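Local coordinates for protein 2-hydroxy-3-oxopropionate reductase (Polaromonas sp. JS666, PDB 4DLL) that probably catalyses the NAD(P)H-dependent, reversible reduction of 2-hydroxy-3-oxopropionate (tartronate semialdehyde) to glycerate, at residues M46-Y55 with L177-R185; A225-A233 with L244-R254. All blocks are in the same frame, centred on the assembly; numbering follows the deposited sequence.

Contact 1 (M46-Y55 with L177-R185); sequences MARRLCEAGY and LPLLKVFGR
Met46, a selenomethionine at the start of 46-55, meets Phe183 at the end of helix 170-183, and its side chain, a selenoether, passes along the rim of the ring and ends over one face. Its CB lies beside the ring rim, 3.7 Å from Phe183 CE1, and CG follows along the same border near CD1. SE stands above the ring at a distance, a Met-aromatic contact, and the bend at the last torsion (chi3 75°) folds CE back over the ring centre. There CE makes a CH-pi contact, 3.5 Å from the Phe183 centroid and 13° off the ring normal. Leu179 O lies over the opposite face toward the rim, while Met46 O approaches the edge in the ring plane, 3.4 Å from Phe183 CE1.

Further along, Leu50 CD1 touches both Phe183 CZ and Leu179 CD1, the latter at a tight 3.3 Å. The same Leu179 methyl reaches over one face of the Tyr55 ring, 4.1 Å from its centroid. Val182 sets CG1 against Arg49 CB and the Arg49 carbonyl, and CG2 toward Ala53 CB and Tyr55 CE1. With an alanine at Phe183, the Met46 methyl would probably lose its aromatic surface and a gap would open beside Leu50 CD1.

The segments 46-52 and 177-183 cross at 122°, an arrangement consistent with a Rossmann-type fold, whose glycine-rich turn probably precedes helix 43-52. A Schellman motif at Gly54 ends that helix and leads into Tyr55. At the more open side, Arg49 NH1 gives a weak hydrogen bond to Val182 O (2.7 Å). The chemistry implies a union held chiefly by apolar and CH-pi contacts, with this bent polar bond as an addition at its margin.

Contact 2 (A225-A233 with L244-R254); sequences ADMAKVKEA and LQLHGQRMVER
Apolar contact between Met227 and Val252 joins the start of helix 227-234 to the end of helix 247-252. Met227, a selenomethionine, runs past Val252 in the opposite direction, and its CE presses on Val252 CG2 at 3.2 Å, tighter than usual for two carbons. That methyl also faces the backbone of Met251, 3.7 Å from its C atom. The neighbouring Ala228 meets Val252 CG1 through its CB, at 4.0 Å. Leu217 and Thr221 of helix 194-222 and Phe310 of helix 309-315 also touch Met227.

The short segments 227-233 and 247-252 run nearly antiparallel, at 159°, within the all-helical C-terminal part of the fold, where such helices pack around the long helix 194-222. Within this contact one knob into a hole is found: Lys231 sits among Leu244, Gln245, Gly248 and Gln249. Its chain is extended through CE, with CG anti to the backbone N (chi1 180°), and turns only at the last torsion. CG lies on Leu244 CD1 at 3.8 Å, whereas CD passes over the backbone of Gly248.

Polar groups gather at the far end of the lysine. CE comes within 3.3 Å of Leu244 O, and NZ ends between the side chains of Gln245 and Gln249. At the opposite end of the contact, Asp226 occupies the N-cap of helix 227-234 and its OD2 accepts from Lys229 N (3.3 Å), met from above the carboxylate plane. At this same end Arg254 NH1 approaches Met227 SE at 3.9 Å and gives a weak hydrogen bond to Met251 O.

In the fold
Contact 1 and contact 2 lie in different parts of the chain, the sheet-containing N-terminal part and the helical C-terminal part, their centres about 34 Å apart and their nearest atoms about 16 Å apart, and no secondary-structure element is common to them. Both are partly buried. Contact 1 joins two helices that flank the mixed sheet, and its inner residues lean on strands 33-37 and 162-167; aromatic rings do much of the work. Contact 2 lies farther out and replaces rings with selenomethionine, valine and the aliphatic run of a lysine. The dimer links the two regions: Arg185 of 177-185 hydrogen-bonds to Glu232 O of 225-233 in the second subunit.

Contact 1 (M46-Y55 with L177-R185)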
loop_
_atom_site.group_PDB
_atom_site.type_symbol
_atom_site.label_atom_id
_atom_site.label_comp_id
_atom_site.label_asym_id
_atom_site.label_seq_id
_atom_site.Cartn_x
_atom_site.Cartn_y
_atom_site.Cartn_z
HETATM N N MSE A 46 3.531 -25.769 0.795
HETATM C CA MSE A 46 2.169 -26.168 1.230
HETATM C C MSE A 46 1.947 -27.679 1.409
HETATM O O MSE A 46 1.150 -28.095 2.256
HETATM C CB MSE A 46 1.077 -25.567 0.340
HETATM C CG MSE A 46 1.155 -24.067 0.357
HETATM SE SE MSE A 46 0.045 -23.274 -1.053
HETATM C CE MSE A 46 -1.715 -23.556 -0.252
ATOM N N ALA A 47 2.627 -28.486 0.606
ATOM C CA ALA A 47 2.525 -29.931 0.763
ATOM C C ALA A 47 3.252 -30.378 2.040
ATOM O O ALA A 47 2.834 -31.307 2.695
ATOM C CB ALA A 47 3.058 -30.639 -0.439
ATOM N N ARG A 48 4.311 -29.680 2.406
ATOM C CA ARG A 48 5.124 -30.099 3.509
ATOM C C ARG A 48 4.384 -29.769 4.835
ATOM O O ARG A 48 4.366 -30.581 5.759
ATOM C CB ARG A 48 6.499 -29.448 3.343
ATOM C CG ARG A 48 7.468 -29.463 4.532
ATOM C CD ARG A 48 8.121 -28.062 4.631
ATOM N NE ARG A 48 9.297 -28.038 5.498
ATOM N N ARG A 49 3.698 -28.626 4.902
ATOM C CA ARG A 49 2.925 -28.354 6.108
ATOM C C ARG A 49 1.765 -29.323 6.172
ATOM O O ARG A 49 1.299 -29.685 7.249
ATOM C CB ARG A 49 2.435 -26.919 6.156
ATOM C CG ARG A 49 3.522 -25.893 5.929
ATOM C CD ARG A 49 3.067 -24.528 6.346
ATOM N NE ARG A 49 3.470 -24.247 7.716
ATOM C CZ ARG A 49 2.662 -24.239 8.782
ATOM N NH1 ARG A 49 1.359 -24.491 8.665
ATOM N NH2 ARG A 49 3.166 -23.957 9.984
ATOM N N LEU A 50 1.321 -29.755 4.998
ATOM C CA LEU A 50 0.211 -30.654 4.887
ATOM C C LEU A 50 0.549 -32.037 5.451
ATOM O O LEU A 50 -0.161 -32.570 6.308
ATOM C CB LEU A 50 -0.206 -30.768 3.427
ATOM C CG LEU A 50 -1.670 -31.061 3.267
ATOM C CD1 LEU A 50 -2.402 -29.958 3.996
ATOM C CD2 LEU A 50 -2.008 -31.054 1.804
ATOM N N CYS A 51 1.636 -32.607 4.951
ATOM C CA CYS A 51 2.170 -33.858 5.505
ATOM C C CYS A 51 2.495 -33.677 6.993
ATOM O O CYS A 51 2.068 -34.475 7.795
ATOM C CB CYS A 51 3.365 -34.338 4.704
ATOM S SG CYS A 51 3.000 -34.299 2.934
ATOM N N GLU A 52 3.177 -32.595 7.349
ATOM C CA GLU A 52 3.431 -32.277 8.774
ATOM C C GLU A 52 2.180 -32.184 9.644
ATOM O O GLU A 52 2.276 -32.372 10.850
ATOM C CB GLU A 52 4.229 -30.995 8.942
ATOM C CG GLU A 52 5.683 -31.115 8.581
ATOM C CD GLU A 52 6.325 -29.772 8.552
ATOM O OE1 GLU A 52 6.656 -29.226 9.628
ATOM O OE2 GLU A 52 6.491 -29.228 7.442
ATOM N N ALA A 53 1.014 -31.898 9.073
ATOM C CA ALA A 53 -0.226 -31.935 9.852
ATOM C C ALA A 53 -0.841 -33.333 9.841
ATOM O O ALA A 53 -1.899 -33.583 10.443
ATOM C CB ALA A 53 -1.214 -30.903 9.339
ATOM N N GLY A 54 -0.179 -34.253 9.141
ATOM C CA GLY A 54 -0.584 -35.658 9.128
ATOM C C GLY A 54 -1.668 -36.010 8.122
ATOM O O GLY A 54 -2.363 -36.999 8.284
ATOM N N TYR A 55 -1.795 -35.194 7.070
ATOM C CA TYR A 55 -2.701 -35.471 5.981
ATOM C C TYR A 55 -1.997 -36.367 5.020
ATOM O O TYR A 55 -0.794 -36.245 4.825
ATOM C CB TYR A 55 -3.076 -34.180 5.241
ATOM C CG TYR A 55 -4.106 -33.335 5.936
ATOM C CD1 TYR A 55 -3.722 -32.271 6.764
ATOM C CD2 TYR A 55 -5.471 -33.598 5.776
ATOM C CE1 TYR A 55 -4.660 -31.499 7.408
ATOM C CE2 TYR A 55 -6.406 -32.832 6.401
ATOM C CZ TYR A 55 -6.003 -31.768 7.206
ATOM O OH TYR A 55 -6.957 -31.005 7.817
ATOM N N LEU A 177 -12.290 -25.732 6.446
ATOM C CA LEU A 177 -11.530 -24.776 7.192
ATOM C C LEU A 177 -10.293 -25.416 7.823
ATOM O O LEU A 177 -9.209 -24.800 7.779
ATOM C CB LEU A 177 -12.413 -23.993 8.214
ATOM C CG LEU A 177 -11.795 -22.786 8.963
ATOM C CD1 LEU A 177 -11.150 -21.785 8.026
ATOM C CD2 LEU A 177 -12.803 -22.012 9.895
ATOM N N PRO A 178 -10.425 -26.665 8.384
ATOM C CA PRO A 178 -9.233 -27.276 8.984
ATOM C C PRO A 178 -8.101 -27.409 7.950
ATOM O O PRO A 178 -6.922 -27.188 8.284
ATOM C CB PRO A 178 -9.732 -28.667 9.458
ATOM C CG PRO A 178 -11.164 -28.426 9.806
ATOM C CD PRO A 178 -11.629 -27.469 8.649
ATOM N N LEU A 179 -8.424 -27.775 6.699
ATOM C CA LEU A 179 -7.324 -27.859 5.702
ATOM C C LEU A 179 -6.788 -26.464 5.448
ATOM O O LEU A 179 -5.551 -26.259 5.386
ATOM C CB LEU A 179 -7.770 -28.481 4.405
ATOM C CG LEU A 179 -6.559 -28.442 3.462
ATOM C CD1 LEU A 179 -5.641 -29.563 3.864
ATOM C CD2 LEU A 179 -6.967 -28.521 2.019
ATOM N N LEU A 180 -7.721 -25.493 5.395
ATOM C CA LEU A 180 -7.341 -24.138 5.130
ATOM C C LEU A 180 -6.409 -23.557 6.173
ATOM O O LEU A 180 -5.412 -22.977 5.792
ATOM C CB LEU A 180 -8.556 -23.248 4.888
ATOM C CG LEU A 180 -9.246 -23.609 3.563
ATOM C CD1 LEU A 180 -10.412 -22.728 3.297
ATOM C CD2 LEU A 180 -8.336 -23.672 2.406
ATOM N N LYS A 181 -6.723 -23.751 7.471
ATOM C CA LYS A 181 -5.873 -23.281 8.589
ATOM C C LYS A 181 -4.419 -23.705 8.514
ATOM O O LYS A 181 -3.529 -23.027 9.036
ATOM C CB LYS A 181 -6.407 -23.739 9.952
ATOM C CG LYS A 181 -7.840 -23.651 10.115
ATOM C CD LYS A 181 -8.275 -22.412 10.815
ATOM C CE LYS A 181 -9.493 -22.709 11.713
ATOM N NZ LYS A 181 -9.905 -21.502 12.544
ATOM N N VAL A 182 -4.156 -24.856 7.918
ATOM C CA VAL A 182 -2.787 -25.313 7.733
ATOM C C VAL A 182 -2.011 -24.289 6.878
ATOM O O VAL A 182 -0.795 -24.105 7.052
ATOM C CB VAL A 182 -2.758 -26.734 7.075
ATOM C CG1 VAL A 182 -1.336 -27.219 6.815
ATOM C CG2 VAL A 182 -3.446 -27.752 7.943
ATOM N N PHE A 183 -2.700 -23.636 5.935
ATOM C CA PHE A 183 -1.971 -22.744 5.004
ATOM C C PHE A 183 -1.970 -21.300 5.455
ATOM O O PHE A 183 -1.013 -20.588 5.185
ATOM C CB PHE A 183 -2.530 -22.794 3.610
ATOM C CG PHE A 183 -2.681 -24.171 3.063
ATOM C CD1 PHE A 183 -1.617 -25.057 3.077
ATOM C CD2 PHE A 183 -3.896 -24.555 2.495
ATOM C CE1 PHE A 183 -1.769 -26.350 2.549
ATOM C CE2 PHE A 183 -4.072 -25.823 1.978
ATOM C CZ PHE A 183 -3.002 -26.733 1.993
ATOM N N GLY A 184 -3.021 -20.869 6.153
ATOM C CA GLY A 184 -2.979 -19.513 6.690
ATOM C C GLY A 184 -4.271 -19.100 7.291
ATOM O O GLY A 184 -5.010 -19.930 7.783
ATOM N N ARG A 185 -4.534 -17.807 7.297
ATOM C CA ARG A 185 -5.827 -17.337 7.749
ATOM C C ARG A 185 -6.835 -17.271 6.556
ATOM O O ARG A 185 -6.582 -16.572 5.560
ATOM C CB ARG A 185 -5.669 -15.974 8.442
ATOM C CG ARG A 185 -6.928 -15.521 9.158
ATOM C CD ARG A 185 -6.780 -14.076 9.771
ATOM N NE ARG A 185 -6.275 -13.070 8.831
ATOM C CZ ARG A 185 -7.022 -12.453 7.892
ATOM N NH1 ARG A 185 -8.320 -12.745 7.746
ATOM N NH2 ARG A 185 -6.481 -11.517 7.084
#

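Contact 2 (A225-A233 with L244-R254)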
loop_
_atom_site.group_PDB
_atom_site.type_symbol
_atom_site.label_atom_id
_atom_site.label_comp_id
_atom_site.label_asym_id
_atom_site.label_seq_id
_atom_site.Cartn_x
_atom_site.Cartn_y
_atom_site.Cartn_z
ATOM N N ALA A 225 17.923 12.254 -4.550
ATOM C CA ALA A 225 17.500 11.783 -3.235
ATOM C C ALA A 225 18.058 10.441 -2.785
ATOM O O ALA A 225 18.206 10.247 -1.571
ATOM C CB ALA A 225 16.002 11.789 -3.124
ATOM N N ASP A 226 18.381 9.534 -3.714
ATOM C CA ASP A 226 18.823 8.152 -3.351
ATOM C C ASP A 226 17.702 7.290 -2.750
ATOM O O ASP A 226 17.180 7.497 -1.627
ATOM C CB ASP A 226 20.149 8.106 -2.521
ATOM C CG ASP A 226 20.121 7.086 -1.332
ATOM O OD1 ASP A 226 20.519 5.903 -1.478
ATOM O OD2 ASP A 226 19.751 7.507 -0.207
HETATM N N MSE A 227 17.364 6.294 -3.538
HETATM C CA MSE A 227 16.244 5.452 -3.269
HETATM C C MSE A 227 16.223 4.775 -1.926
HETATM O O MSE A 227 15.143 4.654 -1.319
HETATM C CB MSE A 227 16.215 4.409 -4.335
HETATM C CG MSE A 227 15.679 4.976 -5.609
HETATM SE SE MSE A 227 15.047 3.507 -6.663
HETATM C CE MSE A 227 14.456 2.364 -5.241
ATOM N N ALA A 228 17.385 4.319 -1.453
ATOM C CA ALA A 228 17.363 3.526 -0.233
ATOM C C ALA A 228 16.921 4.378 0.947
ATOM O O ALA A 228 16.185 3.891 1.801
ATOM C CB ALA A 228 18.695 2.858 0.042
ATOM N N LYS A 229 17.362 5.645 0.995
ATOM C CA LYS A 229 17.157 6.464 2.221
ATOM C C LYS A 229 15.712 6.886 2.298
ATOM O O LYS A 229 15.105 6.855 3.349
ATOM C CB LYS A 229 18.065 7.709 2.267
ATOM C CG LYS A 229 19.521 7.477 2.719
ATOM C CD LYS A 229 19.645 6.807 4.081
ATOM C CE LYS A 229 19.674 7.799 5.215
ATOM N NZ LYS A 229 19.781 7.094 6.526
ATOM N N VAL A 230 15.186 7.310 1.157
ATOM C CA VAL A 230 13.794 7.580 0.973
ATOM C C VAL A 230 12.913 6.424 1.434
ATOM O O VAL A 230 11.920 6.651 2.122
ATOM C CB VAL A 230 13.504 7.905 -0.509
ATOM C CG1 VAL A 230 12.029 7.832 -0.770
ATOM C CG2 VAL A 230 14.043 9.304 -0.839
ATOM N N LYS A 231 13.268 5.191 1.095
ATOM C CA LYS A 231 12.446 4.062 1.491
ATOM C C LYS A 231 12.494 3.960 2.985
ATOM O O LYS A 231 11.470 3.687 3.622
ATOM C CB LYS A 231 12.952 2.742 0.865
ATOM C CG LYS A 231 12.132 1.532 1.258
ATOM C CD LYS A 231 12.459 0.335 0.434
ATOM C CE LYS A 231 11.972 -0.941 1.072
ATOM N NZ LYS A 231 12.724 -1.446 2.288
ATOM N N GLU A 232 13.698 4.167 3.537
ATOM C CA GLU A 232 13.949 4.065 4.968
ATOM C C GLU A 232 13.212 5.152 5.727
ATOM O O GLU A 232 12.901 4.981 6.930
ATOM C CB GLU A 232 15.454 4.210 5.285
ATOM C CG GLU A 232 15.834 3.798 6.762
ATOM C CD GLU A 232 17.235 4.261 7.198
ATOM O OE1 GLU A 232 18.099 4.548 6.322
ATOM O OE2 GLU A 232 17.456 4.348 8.434
ATOM N N ALA A 233 13.002 6.291 5.051
ATOM C CA ALA A 233 12.408 7.491 5.699
ATOM C C ALA A 233 10.900 7.349 5.826
ATOM O O ALA A 233 10.327 7.543 6.910
ATOM C CB ALA A 233 12.784 8.786 4.950
ATOM N N LEU A 244 5.693 -1.766 -0.636
ATOM C CA LEU A 244 6.923 -0.985 -0.443
ATOM C C LEU A 244 8.048 -1.852 0.131
ATOM O O LEU A 244 9.146 -1.857 -0.407
ATOM C CB LEU A 244 6.703 0.242 0.459
ATOM C CG LEU A 244 7.909 1.080 0.919
ATOM C CD1 LEU A 244 8.673 1.657 -0.294
ATOM C CD2 LEU A 244 7.484 2.252 1.871
ATOM N N GLN A 245 7.779 -2.571 1.221
ATOM C CA GLN A 245 8.809 -3.399 1.856
ATOM C C GLN A 245 9.270 -4.582 0.984
ATOM O O GLN A 245 10.444 -4.955 1.041
ATOM C CB GLN A 245 8.340 -3.943 3.213
ATOM C CG GLN A 245 7.869 -2.821 4.210
ATOM C CD GLN A 245 8.978 -1.723 4.469
ATOM O OE1 GLN A 245 8.733 -0.503 4.325
ATOM N NE2 GLN A 245 10.184 -2.175 4.821
ATOM N N LEU A 246 8.368 -5.213 0.216
ATOM C CA LEU A 246 8.837 -6.373 -0.537
ATOM C C LEU A 246 9.369 -5.920 -1.879
ATOM O O LEU A 246 10.563 -5.871 -2.055
ATOM C CB LEU A 246 7.780 -7.469 -0.679
ATOM C CG LEU A 246 8.195 -8.771 -1.405
ATOM C CD1 LEU A 246 8.900 -9.793 -0.407
ATOM C CD2 LEU A 246 6.973 -9.418 -2.105
ATOM N N HIS A 247 8.485 -5.554 -2.806
ATOM C CA HIS A 247 8.878 -5.062 -4.134
ATOM C C HIS A 247 9.724 -3.806 -4.187
ATOM O O HIS A 247 10.460 -3.602 -5.166
ATOM C CB HIS A 247 7.636 -4.800 -4.939
ATOM C CG HIS A 247 6.655 -5.930 -4.883
ATOM N ND1 HIS A 247 6.721 -7.011 -5.734
ATOM C CD2 HIS A 247 5.616 -6.165 -4.050
ATOM C CE1 HIS A 247 5.754 -7.856 -5.436
ATOM N NE2 HIS A 247 5.081 -7.374 -4.407
ATOM N N GLY A 248 9.575 -2.925 -3.205
ATOM C CA GLY A 248 10.351 -1.720 -3.188
ATOM C C GLY A 248 11.841 -1.978 -2.932
ATOM O O GLY A 248 12.712 -1.300 -3.527
ATOM N N GLN A 249 12.136 -2.925 -2.031
ATOM C CA GLN A 249 13.505 -3.332 -1.759
ATOM C C GLN A 249 14.130 -3.914 -3.021
ATOM O O GLN A 249 15.299 -3.600 -3.299
ATOM C CB GLN A 249 13.615 -4.285 -0.573
ATOM C CG GLN A 249 15.065 -4.529 -0.059
ATOM C CD GLN A 249 15.989 -3.242 0.112
ATOM O OE1 GLN A 249 17.226 -3.356 0.090
ATOM N NE2 GLN A 249 15.400 -2.061 0.267
ATOM N N ARG A 250 13.338 -4.664 -3.807
ATOM C CA ARG A 250 13.777 -5.184 -5.115
ATOM C C ARG A 250 13.968 -4.053 -6.110
ATOM O O ARG A 250 14.669 -4.201 -7.145
ATOM C CB ARG A 250 12.774 -6.181 -5.720
ATOM C CG ARG A 250 12.586 -7.533 -4.984
ATOM C CD ARG A 250 11.314 -8.252 -5.463
ATOM N NE ARG A 250 11.041 -9.443 -4.683
ATOM C CZ ARG A 250 9.934 -10.182 -4.740
ATOM N NH1 ARG A 250 8.944 -9.886 -5.574
ATOM N NH2 ARG A 250 9.814 -11.244 -3.935
HETATM N N MSE A 251 13.293 -2.942 -5.876
HETATM C CA MSE A 251 13.436 -1.841 -6.813
HETATM C C MSE A 251 14.756 -1.139 -6.526
HETATM O O MSE A 251 15.524 -0.793 -7.456
HETATM C CB MSE A 251 12.275 -0.867 -6.708
HETATM C CG MSE A 251 10.986 -1.422 -7.316
HETATM SE SE MSE A 251 9.520 -0.189 -6.946
HETATM C CE MSE A 251 8.095 -1.557 -7.343
ATOM N N VAL A 252 15.002 -0.965 -5.226
ATOM C CA VAL A 252 16.213 -0.366 -4.705
ATOM C C VAL A 252 17.427 -1.159 -5.179
ATOM O O VAL A 252 18.407 -0.563 -5.589
ATOM C CB VAL A 252 16.208 -0.317 -3.142
ATOM C CG1 VAL A 252 17.591 0.031 -2.608
ATOM C CG2 VAL A 252 15.181 0.691 -2.597
ATOM N N GLU A 253 17.350 -2.491 -5.130
ATOM C CA GLU A 253 18.481 -3.381 -5.478
ATOM C C GLU A 253 18.504 -3.808 -6.956
ATOM O O GLU A 253 19.052 -4.867 -7.289
ATOM C CB GLU A 253 18.399 -4.647 -4.642
ATOM C CG GLU A 253 18.341 -4.427 -3.114
ATOM C CD GLU A 253 18.229 -5.725 -2.359
ATOM O OE1 GLU A 253 18.104 -6.799 -2.993
ATOM O OE2 GLU A 253 18.287 -5.676 -1.113
ATOM N N ARG A 254 17.890 -3.023 -7.825
ATOM C CA ARG A 254 17.545 -3.481 -9.181
ATOM C C ARG A 254 17.394 -5.026 -9.386
ATOM O O ARG A 254 17.790 -5.573 -10.429
ATOM C CB ARG A 254 18.511 -2.910 -10.212
ATOM C CG ARG A 254 18.630 -1.429 -10.212
ATOM C CD ARG A 254 17.305 -0.835 -10.518
ATOM N NE ARG A 254 17.378 0.574 -10.893
ATOM C CZ ARG A 254 17.512 1.583 -10.047
ATOM N NH1 ARG A 254 17.625 1.380 -8.732
ATOM N NH2 ARG A 254 17.528 2.822 -10.531
#